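Local structure of soluble lytic murein transglycosylase (Pseudomonas aeruginosa, 5OHU) at residues 387-392 with 617-622; 492-497 with 627-632; 473-478 with 499-504; 597-602 with 609-614. The protein turns over peptidoglycan by both exolytic and endolytic cleavage, as a lytic transglycosylase of the Slt family. One frame throughout, in Å; residues are numbered along the deposited sequence.

Contact 1. Residues 387-392 with 617-622; sequences YKLGNR and YAVIYG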
# COMPACT_ATOMS: atom_id res chain seq x y z
N TYR A 387 -24.44 15.90 9.46
CA TYR A 387 -23.14 15.26 9.60
C TYR A 387 -22.37 15.82 10.79
O TYR A 387 -22.57 16.95 11.22
CB TYR A 387 -22.30 15.45 8.34
CG TYR A 387 -22.92 14.90 7.07
CD1 TYR A 387 -23.64 13.71 7.09
CD2 TYR A 387 -22.76 15.56 5.86
CE1 TYR A 387 -24.21 13.20 5.92
CE2 TYR A 387 -23.31 15.06 4.70
CZ TYR A 387 -24.03 13.88 4.73
OH TYR A 387 -24.58 13.38 3.58
N LYS A 388 -21.44 15.01 11.31
CA LYS A 388 -20.50 15.44 12.35
C LYS A 388 -19.29 16.08 11.68
O LYS A 388 -18.49 15.39 11.04
CB LYS A 388 -20.09 14.24 13.20
CG LYS A 388 -19.41 14.57 14.53
CD LYS A 388 -18.76 13.31 15.13
CE LYS A 388 -18.40 13.48 16.60
NZ LYS A 388 -17.37 14.55 16.83
N LEU A 389 -19.15 17.41 11.81
CA LEU A 389 -18.11 18.16 11.10
C LEU A 389 -17.30 19.07 12.02
O LEU A 389 -16.99 20.21 11.66
CB LEU A 389 -18.72 18.99 9.98
CG LEU A 389 -19.60 18.21 9.01
CD1 LEU A 389 -20.21 19.13 7.96
CD2 LEU A 389 -18.76 17.13 8.37
N GLY A 390 -16.92 18.59 13.20
CA GLY A 390 -16.14 19.40 14.12
C GLY A 390 -14.67 19.55 13.76
O GLY A 390 -13.95 18.55 13.66
N ASN A 391 -14.20 20.79 13.60
CA ASN A 391 -12.82 21.11 13.22
C ASN A 391 -12.07 21.54 14.48
O ASN A 391 -12.08 22.72 14.85
CB ASN A 391 -12.80 22.18 12.14
CG ASN A 391 -11.39 22.57 11.70
OD1 ASN A 391 -10.40 21.93 12.07
ND2 ASN A 391 -11.31 23.62 10.89
N ARG A 392 -11.38 20.59 15.11
CA ARG A 392 -10.80 20.77 16.45
C ARG A 392 -9.29 20.55 16.42
O ARG A 392 -8.83 19.40 16.45
CB ARG A 392 -11.49 19.81 17.43
CG ARG A 392 -10.76 19.49 18.74
CD ARG A 392 -10.52 20.70 19.62
NE ARG A 392 -9.91 20.30 20.89
CZ ARG A 392 -9.33 21.14 21.75
NH1 ARG A 392 -8.81 20.67 22.88
NH2 ARG A 392 -9.25 22.43 21.48
N TYR A 617 -14.29 13.47 1.42
CA TYR A 617 -13.54 14.72 1.42
C TYR A 617 -14.38 15.85 0.85
O TYR A 617 -14.30 16.99 1.34
CB TYR A 617 -12.24 14.57 0.62
CG TYR A 617 -11.24 13.56 1.17
CD1 TYR A 617 -11.36 13.04 2.46
CD2 TYR A 617 -10.17 13.12 0.39
CE1 TYR A 617 -10.45 12.11 2.96
CE2 TYR A 617 -9.25 12.21 0.88
CZ TYR A 617 -9.39 11.71 2.17
OH TYR A 617 -8.48 10.80 2.64
N ALA A 618 -15.20 15.56 -0.17
CA ALA A 618 -16.02 16.60 -0.77
C ALA A 618 -17.03 17.13 0.23
O ALA A 618 -17.37 18.32 0.19
CB ALA A 618 -16.73 16.07 -2.02
N VAL A 619 -17.53 16.28 1.13
CA VAL A 619 -18.41 16.77 2.17
C VAL A 619 -17.69 17.81 3.00
O VAL A 619 -18.20 18.91 3.26
CB VAL A 619 -18.93 15.62 3.05
CG1 VAL A 619 -19.68 16.18 4.23
CG2 VAL A 619 -19.83 14.70 2.26
N ILE A 620 -16.47 17.48 3.44
CA ILE A 620 -15.72 18.40 4.29
C ILE A 620 -15.43 19.69 3.54
O ILE A 620 -15.61 20.79 4.06
CB ILE A 620 -14.42 17.72 4.78
CG1 ILE A 620 -14.79 16.49 5.59
CG2 ILE A 620 -13.60 18.67 5.63
CD1 ILE A 620 -15.72 16.83 6.72
N TYR A 621 -14.97 19.56 2.29
CA TYR A 621 -14.65 20.76 1.53
C TYR A 621 -15.89 21.59 1.27
O TYR A 621 -15.80 22.83 1.19
CB TYR A 621 -13.94 20.39 0.23
CG TYR A 621 -12.46 20.17 0.43
CD1 TYR A 621 -11.64 21.20 0.89
CD2 TYR A 621 -11.87 18.92 0.19
CE1 TYR A 621 -10.29 21.01 1.09
CE2 TYR A 621 -10.51 18.72 0.38
CZ TYR A 621 -9.72 19.77 0.83
OH TYR A 621 -8.36 19.60 1.02
N GLY A 622 -17.06 20.94 1.18
CA GLY A 622 -18.30 21.68 1.06
C GLY A 622 -18.52 22.64 2.22
O GLY A 622 -18.90 23.80 2.02
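V619 meets two side chains of the 387-392 loop and gives the larger share of the helix's side of the contact, through its CG1 methyl; L389 and I620 make a second touch beside it. Helix 605-624 presents V619 toward the loop with CG1 anti to the backbone N (chi1 172°), and this branch points at the ring of Y387. The nearest pair is V619 CG1 and Y387 CD2, 3.5 Å apart, while Y387 CE2 follows at 3.8 Å from V619 CG1. The methyl thus reaches the CD2-CE2 side of the ring, and the two side chains cross at about a right angle. L389 adds the second loop side chain. Its CD2 methyl lies 4.3 Å from V619 CG1 and, one residue further along the helix, meets I620 CD1 at 3.5 Å, a tight fit for two methyls. L389 and I620 run past each other in opposite directions; the CB of I620 does not face the loop, and it is the end of the side chain that closes the gap. F377 of helix 374-383 meets Y387 edge-to-face and also touches L389 and V619. The hydroxyl of Y387 is hydrogen-bonded to I631 N, in the loop that follows helix 605-624. Between the 387-392 loop and the helix, no hydrogen bond forms. Their contact is apolar, made by three aliphatic side chains and one ring, while the single polar end involved, the Y387 hydroxyl, is satisfied by a third segment.

Contact 2. Residues 492-497 with 627-632; sequences HSSWIF and APQPIV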
# COMPACT_ATOMS: atom_id res chain seq x y z
N HIS A 492 -18.92 20.85 -9.09
CA HIS A 492 -18.94 21.21 -7.68
C HIS A 492 -17.51 21.44 -7.24
O HIS A 492 -16.66 20.56 -7.40
CB HIS A 492 -19.58 20.10 -6.82
CG HIS A 492 -21.01 19.78 -7.17
ND1 HIS A 492 -21.77 18.90 -6.42
CD2 HIS A 492 -21.82 20.21 -8.17
CE1 HIS A 492 -22.98 18.80 -6.95
NE2 HIS A 492 -23.03 19.58 -8.01
N SER A 493 -17.20 22.63 -6.73
CA SER A 493 -15.80 22.92 -6.45
C SER A 493 -15.27 22.09 -5.28
O SER A 493 -14.06 21.83 -5.22
CB SER A 493 -15.61 24.42 -6.21
OG SER A 493 -15.62 24.71 -4.83
N SER A 494 -16.13 21.64 -4.37
CA SER A 494 -15.68 20.73 -3.33
C SER A 494 -15.14 19.44 -3.93
O SER A 494 -14.22 18.84 -3.38
CB SER A 494 -16.82 20.42 -2.37
OG SER A 494 -17.89 19.79 -3.04
N TRP A 495 -15.68 19.02 -5.07
CA TRP A 495 -15.23 17.78 -5.69
C TRP A 495 -13.79 17.89 -6.16
O TRP A 495 -12.99 16.97 -5.96
CB TRP A 495 -16.16 17.42 -6.84
CG TRP A 495 -15.97 16.03 -7.37
CD1 TRP A 495 -15.64 14.89 -6.65
CD2 TRP A 495 -16.06 15.62 -8.74
NE1 TRP A 495 -15.55 13.81 -7.50
CE2 TRP A 495 -15.80 14.23 -8.79
CE3 TRP A 495 -16.34 16.29 -9.94
CZ2 TRP A 495 -15.81 13.50 -9.98
CZ3 TRP A 495 -16.36 15.57 -11.13
CH2 TRP A 495 -16.10 14.19 -11.14
N ILE A 496 -13.42 19.03 -6.75
CA ILE A 496 -12.06 19.15 -7.26
C ILE A 496 -11.05 19.29 -6.12
O ILE A 496 -9.94 18.75 -6.20
CB ILE A 496 -12.00 20.31 -8.27
CG1 ILE A 496 -10.72 20.27 -9.08
CG2 ILE A 496 -12.08 21.65 -7.58
CD1 ILE A 496 -10.69 21.31 -10.18
N PHE A 497 -11.40 19.99 -5.04
CA PHE A 497 -10.57 19.96 -3.84
C PHE A 497 -10.41 18.52 -3.34
O PHE A 497 -9.30 18.10 -2.99
CB PHE A 497 -11.19 20.81 -2.73
CG PHE A 497 -10.97 22.28 -2.89
CD1 PHE A 497 -11.72 23.02 -3.78
CD2 PHE A 497 -10.03 22.93 -2.10
CE1 PHE A 497 -11.53 24.37 -3.92
CE2 PHE A 497 -9.84 24.30 -2.23
CZ PHE A 497 -10.59 25.01 -3.14
N ALA A 627 -20.49 25.71 0.80
CA ALA A 627 -21.25 25.19 -0.34
C ALA A 627 -21.56 23.74 -0.01
O ALA A 627 -20.94 22.82 -0.54
CB ALA A 627 -20.46 25.33 -1.64
N PRO A 628 -22.53 23.51 0.88
CA PRO A 628 -22.72 22.17 1.45
C PRO A 628 -22.89 21.11 0.39
O PRO A 628 -23.57 21.30 -0.63
CB PRO A 628 -24.00 22.31 2.28
CG PRO A 628 -24.40 23.78 2.24
CD PRO A 628 -23.29 24.54 1.60
N GLN A 629 -22.28 19.96 0.65
CA GLN A 629 -22.20 18.82 -0.25
C GLN A 629 -22.66 17.60 0.53
O GLN A 629 -21.96 17.17 1.46
CB GLN A 629 -20.76 18.66 -0.76
CG GLN A 629 -20.49 17.47 -1.67
CD GLN A 629 -21.41 17.40 -2.87
OE1 GLN A 629 -22.36 16.61 -2.91
NE2 GLN A 629 -21.13 18.22 -3.85
N PRO A 630 -23.82 17.05 0.23
CA PRO A 630 -24.20 15.77 0.84
C PRO A 630 -23.28 14.66 0.34
O PRO A 630 -22.65 14.78 -0.71
CB PRO A 630 -25.64 15.56 0.34
CG PRO A 630 -25.79 16.45 -0.86
CD PRO A 630 -24.80 17.55 -0.74
N ILE A 631 -23.25 13.55 1.08
CA ILE A 631 -22.33 12.46 0.72
C ILE A 631 -22.59 11.98 -0.71
O ILE A 631 -21.65 11.63 -1.44
CB ILE A 631 -22.40 11.32 1.74
CG1 ILE A 631 -21.30 10.27 1.45
CG2 ILE A 631 -23.79 10.66 1.77
CD1 ILE A 631 -19.89 10.75 1.79
N VAL A 632 -23.86 11.93 -1.14
CA VAL A 632 -24.22 11.79 -2.55
C VAL A 632 -25.40 12.69 -2.84
O VAL A 632 -26.24 12.98 -1.98
CB VAL A 632 -24.57 10.35 -2.97
CG1 VAL A 632 -23.31 9.50 -3.14
CG2 VAL A 632 -25.56 9.75 -1.99
O HOH W 1 -20.06 21.74 -2.90
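Q629 lies across the first turn of helix 493-504, where it meets H492 and S494, in the lysozyme-like part of the enzyme. H492 is the N-cap residue of that helix, and its carbonyl O accepts a hydrogen bond from W495 N at 3.0 Å. Against this helix start runs the loop that follows helix 605-624. The loop comes in at A627. Its methyl does not reach the helix, but its carbonyl O is linked to it through a water, which donates to A627 O at 2.7 Å and is hydrogen-bonded to S494 OG at 2.9 Å. Q629 then supplies most of the loop's contribution. With CG anti to the backbone N (chi1 178°) and a bend at chi2, its chain folds over the serine, so that Q629 CG lies 3.7 Å from S494 OG and Q629 CB 3.8 Å from the same oxygen. The amide group as a whole continues to the ND1 edge of the H492 imidazole, close to the ring plane; amide and ring are nearly coplanar, 19° apart, although which amide atom faces ND1 is uncertain. A618 of helix 605-624 touches both S494 and Q629, whereas H492 lies toward solvent. Past P630 the chain leaves the helix start for other partners, all on helix 569-578, whose R569 also touches Q629 and W495. I631 O accepts a hydrogen bond from R569 NH2, and the side chain of V632 packs on V570.

Contact 3. Residues 473-478 with 499-504; sequences RFPMAH and ITRQES. With PO4 (phosphate ion), chain I; PO4 (phosphate ion), chain H.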
# COMPACT_ATOMS: atom_id res chain seq x y z
N ARG A 473 -5.89 18.31 7.92
CA ARG A 473 -6.27 17.20 7.06
C ARG A 473 -6.80 17.66 5.71
O ARG A 473 -6.81 16.87 4.76
CB ARG A 473 -7.31 16.31 7.75
CG ARG A 473 -6.74 15.42 8.87
CD ARG A 473 -7.81 14.48 9.44
NE ARG A 473 -8.28 13.53 8.43
CZ ARG A 473 -9.54 13.12 8.32
NH1 ARG A 473 -10.46 13.59 9.16
NH2 ARG A 473 -9.89 12.26 7.37
N PHE A 474 -7.23 18.92 5.58
CA PHE A 474 -7.88 19.41 4.37
C PHE A 474 -7.35 20.80 4.01
O PHE A 474 -8.01 21.82 4.20
CB PHE A 474 -9.40 19.37 4.54
CG PHE A 474 -9.89 17.97 4.75
CD1 PHE A 474 -9.86 17.07 3.70
CD2 PHE A 474 -10.26 17.52 6.01
CE1 PHE A 474 -10.25 15.75 3.88
CE2 PHE A 474 -10.65 16.19 6.20
CZ PHE A 474 -10.64 15.31 5.13
N PRO A 475 -6.15 20.85 3.43
CA PRO A 475 -5.59 22.14 3.04
C PRO A 475 -6.40 22.81 1.94
O PRO A 475 -7.12 22.17 1.16
CB PRO A 475 -4.18 21.77 2.53
CG PRO A 475 -4.17 20.28 2.39
CD PRO A 475 -5.19 19.74 3.33
N MET A 476 -6.24 24.14 1.86
CA MET A 476 -6.99 24.97 0.91
C MET A 476 -6.07 25.73 -0.04
O MET A 476 -6.47 26.78 -0.55
CB MET A 476 -7.87 25.96 1.66
CG MET A 476 -8.90 25.32 2.57
SD MET A 476 -10.32 24.75 1.62
CE MET A 476 -11.06 26.30 1.14
N ALA A 477 -4.86 25.24 -0.27
CA ALA A 477 -3.93 25.96 -1.14
C ALA A 477 -4.48 26.03 -2.57
O ALA A 477 -5.12 25.10 -3.06
CB ALA A 477 -2.56 25.28 -1.14
N HIS A 478 -4.20 27.15 -3.24
CA HIS A 478 -4.61 27.38 -4.63
C HIS A 478 -6.12 27.42 -4.77
O HIS A 478 -6.67 27.11 -5.83
CB HIS A 478 -4.00 26.33 -5.56
CG HIS A 478 -2.53 26.15 -5.35
ND1 HIS A 478 -1.60 27.05 -5.80
CD2 HIS A 478 -1.84 25.19 -4.69
CE1 HIS A 478 -0.39 26.65 -5.45
NE2 HIS A 478 -0.51 25.52 -4.78
N ILE A 499 -10.70 15.65 -5.07
CA ILE A 499 -9.87 14.86 -5.96
C ILE A 499 -8.41 15.23 -5.76
O ILE A 499 -7.53 14.36 -5.70
CB ILE A 499 -10.32 15.08 -7.42
CG1 ILE A 499 -11.66 14.38 -7.68
CG2 ILE A 499 -9.22 14.67 -8.42
CD1 ILE A 499 -11.56 12.90 -8.01
N THR A 500 -8.14 16.52 -5.60
CA THR A 500 -6.77 16.97 -5.36
C THR A 500 -6.25 16.44 -4.03
O THR A 500 -5.12 15.96 -3.95
CB THR A 500 -6.73 18.49 -5.40
OG1 THR A 500 -7.14 18.93 -6.69
CG2 THR A 500 -5.33 19.00 -5.11
N ARG A 501 -7.07 16.51 -2.99
CA ARG A 501 -6.64 16.02 -1.68
C ARG A 501 -6.27 14.53 -1.74
O ARG A 501 -5.27 14.12 -1.15
CB ARG A 501 -7.74 16.30 -0.66
CG ARG A 501 -7.65 15.50 0.64
CD ARG A 501 -6.42 15.85 1.46
NE ARG A 501 -6.49 15.18 2.75
CZ ARG A 501 -6.07 13.94 2.97
NH1 ARG A 501 -5.53 13.24 1.98
NH2 ARG A 501 -6.18 13.41 4.18
N GLN A 502 -7.05 13.73 -2.47
CA GLN A 502 -6.76 12.30 -2.61
C GLN A 502 -5.54 12.04 -3.48
O GLN A 502 -4.71 11.19 -3.15
CB GLN A 502 -7.99 11.59 -3.20
CG GLN A 502 -7.83 10.14 -3.59
CD GLN A 502 -7.41 9.22 -2.43
OE1 GLN A 502 -6.55 8.34 -2.61
NE2 GLN A 502 -7.92 9.49 -1.23
N GLU A 503 -5.41 12.77 -4.59
CA GLU A 503 -4.39 12.44 -5.57
C GLU A 503 -2.99 12.82 -5.07
O GLU A 503 -2.05 12.03 -5.18
CB GLU A 503 -4.69 13.15 -6.90
CG GLU A 503 -5.84 12.54 -7.70
CD GLU A 503 -5.55 11.12 -8.19
OE1 GLU A 503 -6.51 10.40 -8.54
OE2 GLU A 503 -4.37 10.72 -8.23
N SER A 504 -2.84 14.03 -4.55
CA SER A 504 -1.54 14.58 -4.21
C SER A 504 -1.42 15.07 -2.78
O SER A 504 -0.31 15.40 -2.36
CB SER A 504 -1.20 15.77 -5.13
OG SER A 504 -2.06 16.87 -4.83
P PO4 I . -2.71 30.21 -7.07
O1 PO4 I . -2.34 31.20 -8.15
O2 PO4 I . -2.15 30.68 -5.75
O3 PO4 I . -2.09 28.88 -7.42
O4 PO4 I . -4.21 30.09 -6.98
P PO4 H . 2.00 23.44 -2.84
O1 PO4 H . 2.58 24.56 -3.66
O2 PO4 H . 0.60 23.15 -3.33
O3 PO4 H . 2.88 22.21 -2.95
O4 PO4 H . 1.94 23.85 -1.39
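R501 reaches out of helix 493-504, in the lysozyme-like SLT domain, to hold the loop that leads into helix 479-488 by its backbone. Its NE donates a hydrogen bond of 2.6 Å to R473 O, with an N-H...O angle of 152°. The donor stands almost in line with the C=O bond (C=O...N angle 173°), while the oxygen lies slightly tilted from the guanidinium plane. A bend at chi2 (65°) brings NE there and leaves the aliphatic part of R501 alongside the F474 ring: R501 CG is 4.1 Å from F474 CD1, and R501 NE 4.0 Å from F474 CE1. P475 closes the contact more loosely, its CD lying 4.5 Å from R501 CD. In the next shell, the F474 ring also covers the guanidinium of R473, with F474 CE2 3.9 Å above the centre of its plane. R473 NH1 is bonded to W467 O; R473 NE lies 4.7 Å from R501 NH2, like charges that this bond may help to accommodate. Y621 of helix 605-624 meets F474 edge-to-face, and the Y617 ring meets it too. Y617 and I458 of helix 454-463 also touch R501, which is buried. Further out, the loop ends at H478, the N-cap residue of helix 479-488. Its imidazole has two phosphate ions at its edge, probably from the crystallisation liquor; S508 N and T481 OG1 are also bonded to phosphate here. H478 ND1 donates to one ion through a doubtfully short bond, while H478 NE2 donates to O2 of the other at 3.0 Å.

Contact 4. Residues 597-602 with 609-614; sequences VWIETI and QYVQNV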
# COMPACT_ATOMS: atom_id res chain seq x y z
N VAL A 597 -24.46 0.10 -2.34
CA VAL A 597 -24.15 -1.26 -2.76
C VAL A 597 -23.10 -1.26 -3.86
O VAL A 597 -22.14 -2.05 -3.84
CB VAL A 597 -25.43 -2.00 -3.21
CG1 VAL A 597 -25.07 -3.37 -3.84
CG2 VAL A 597 -26.40 -2.19 -2.05
N TRP A 598 -23.27 -0.39 -4.86
CA TRP A 598 -22.31 -0.35 -5.97
C TRP A 598 -20.90 -0.06 -5.47
O TRP A 598 -19.95 -0.73 -5.86
CB TRP A 598 -22.71 0.68 -7.02
CG TRP A 598 -21.81 0.57 -8.24
CD1 TRP A 598 -21.94 -0.32 -9.27
CD2 TRP A 598 -20.63 1.35 -8.53
NE1 TRP A 598 -20.92 -0.14 -10.19
CE2 TRP A 598 -20.12 0.89 -9.76
CE3 TRP A 598 -19.99 2.41 -7.88
CZ2 TRP A 598 -18.99 1.44 -10.34
CZ3 TRP A 598 -18.86 2.96 -8.47
CH2 TRP A 598 -18.37 2.47 -9.68
N ILE A 599 -20.76 0.94 -4.59
CA ILE A 599 -19.45 1.27 -4.05
C ILE A 599 -18.88 0.10 -3.28
O ILE A 599 -17.71 -0.27 -3.45
CB ILE A 599 -19.52 2.53 -3.16
CG1 ILE A 599 -19.68 3.78 -4.02
CG2 ILE A 599 -18.22 2.67 -2.39
CD1 ILE A 599 -20.44 4.89 -3.30
N GLU A 600 -19.71 -0.50 -2.42
CA GLU A 600 -19.24 -1.59 -1.57
C GLU A 600 -18.77 -2.78 -2.39
O GLU A 600 -17.89 -3.53 -1.95
CB GLU A 600 -20.35 -2.04 -0.63
CG GLU A 600 -19.82 -2.87 0.51
CD GLU A 600 -18.73 -2.15 1.27
OE1 GLU A 600 -19.01 -0.99 1.72
OE2 GLU A 600 -17.59 -2.69 1.35
N THR A 601 -19.33 -2.98 -3.59
CA THR A 601 -19.02 -4.16 -4.39
C THR A 601 -18.09 -3.85 -5.54
O THR A 601 -17.97 -4.64 -6.47
CB THR A 601 -20.30 -4.83 -4.91
OG1 THR A 601 -21.02 -3.92 -5.76
CG2 THR A 601 -21.22 -5.26 -3.75
N ILE A 602 -17.41 -2.71 -5.49
CA ILE A 602 -16.32 -2.45 -6.45
C ILE A 602 -15.25 -3.53 -6.30
O ILE A 602 -14.79 -3.80 -5.17
CB ILE A 602 -15.73 -1.04 -6.21
CG1 ILE A 602 -16.65 0.04 -6.78
CG2 ILE A 602 -14.33 -0.90 -6.85
CD1 ILE A 602 -16.24 1.41 -6.31
N GLN A 609 -11.80 2.34 -1.89
CA GLN A 609 -11.35 3.29 -0.88
C GLN A 609 -11.13 4.67 -1.49
O GLN A 609 -11.44 5.69 -0.87
CB GLN A 609 -10.06 2.80 -0.23
CG GLN A 609 -9.68 3.59 1.03
CD GLN A 609 -10.75 3.44 2.12
OE1 GLN A 609 -11.12 2.33 2.45
NE2 GLN A 609 -11.25 4.57 2.65
N TYR A 610 -10.58 4.72 -2.71
CA TYR A 610 -10.48 5.98 -3.44
C TYR A 610 -11.82 6.71 -3.48
O TYR A 610 -11.93 7.87 -3.08
CB TYR A 610 -9.97 5.70 -4.85
CG TYR A 610 -9.72 6.92 -5.68
CD1 TYR A 610 -10.76 7.56 -6.34
CD2 TYR A 610 -8.43 7.45 -5.81
CE1 TYR A 610 -10.52 8.69 -7.10
CE2 TYR A 610 -8.19 8.57 -6.57
CZ TYR A 610 -9.23 9.19 -7.21
OH TYR A 610 -8.98 10.31 -7.98
N VAL A 611 -12.86 6.03 -3.97
CA VAL A 611 -14.18 6.66 -4.10
C VAL A 611 -14.71 7.09 -2.73
O VAL A 611 -15.21 8.21 -2.57
CB VAL A 611 -15.16 5.68 -4.79
CG1 VAL A 611 -16.58 6.20 -4.70
CG2 VAL A 611 -14.74 5.44 -6.27
N GLN A 612 -14.64 6.20 -1.74
CA GLN A 612 -15.14 6.59 -0.43
C GLN A 612 -14.37 7.77 0.12
O GLN A 612 -14.98 8.66 0.74
CB GLN A 612 -15.11 5.40 0.52
CG GLN A 612 -15.99 4.25 0.07
CD GLN A 612 -15.98 3.08 1.04
OE1 GLN A 612 -15.15 3.01 1.94
NE2 GLN A 612 -16.93 2.15 0.86
N ASN A 613 -13.06 7.85 -0.13
CA ASN A 613 -12.29 9.00 0.33
C ASN A 613 -12.77 10.29 -0.34
O ASN A 613 -13.02 11.30 0.32
CB ASN A 613 -10.79 8.83 0.03
CG ASN A 613 -10.09 7.82 0.93
OD1 ASN A 613 -8.91 7.50 0.70
ND2 ASN A 613 -10.82 7.23 1.86
N VAL A 614 -12.82 10.28 -1.68
CA VAL A 614 -13.17 11.47 -2.44
C VAL A 614 -14.55 11.98 -2.04
O VAL A 614 -14.74 13.18 -1.81
CB VAL A 614 -13.09 11.19 -3.95
CG1 VAL A 614 -13.71 12.34 -4.75
CG2 VAL A 614 -11.61 10.97 -4.38
O HOH W 2 -19.94 1.32 0.11
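Two consecutive helices, 595-600 and 605-624, come closest at I599 and V611, whose CA atoms are 7.5 Å apart. Both side chains point into the gap, and I599 CG1 meets V611 CG1 at 4.0 Å as the two cross at a slant. The other branch of I599 serves a different neighbour: I599 CG2 packs on the amide end of Q612, 3.5 Å from Q612 NE2. Q612 gets there by being extended beyond CG, although its CB does not face the first helix. Past the helix end, I602 adds a third apolar touch, with I602 CD1 4.3 Å from V611 CG2, while I602 CG1 lies over one face of the W598 ring, offset toward its rim. At the helix end, T601 OG1, which is also bonded to R319, donates to V597 O at 2.9 Å, and T601 N reaches the same oxygen from the opposite face of the carbonyl plane, so two bonds grip it. A polar patch borders the apolar core. A water donates to E600 OE1 at 3.0 Å and accepts a weak bond from Q612 NE2 at 3.2 Å, and Y375 OH is hydrogen-bonded to both of those atoms, bridging them a second time. E600 OE2 forms a salt bridge with R315, which probably stabilises the buried carboxylate as an anion. Around this pair of consecutive helices, F374 of helix 374-383 packs on I599 and Q612, and V570 of helix 569-578 on I599. Strand 593-594, just before the first helix, pairs antiparallel with strand 638-639, whose F639 meets W598 edge-to-face.

How the contacts relate
Helix 605-624 is the common spine: contacts 1 and 4 both use it, with centres about 18 Å apart, and the other two lean on it. Contact 2 lies closest to contact 1, about 10 Å between centres, and is tied to it by a probable hydrogen bond from A627 N to G622 O (2.8 Å). Contact 3, about 14 Å from contact 1, adds a bond between Y621 OH and P475 O (2.9 Å). Contacts 2 and 3 share helix 493-504. Its E503-S504 pair matches the Glu-Ser motif that probably marks the active-site region in this family, and E503 OE1 lies 2.5 Å from Y610 OH of contact 4. The phosphates at contact 3 are probably crystallisation ions.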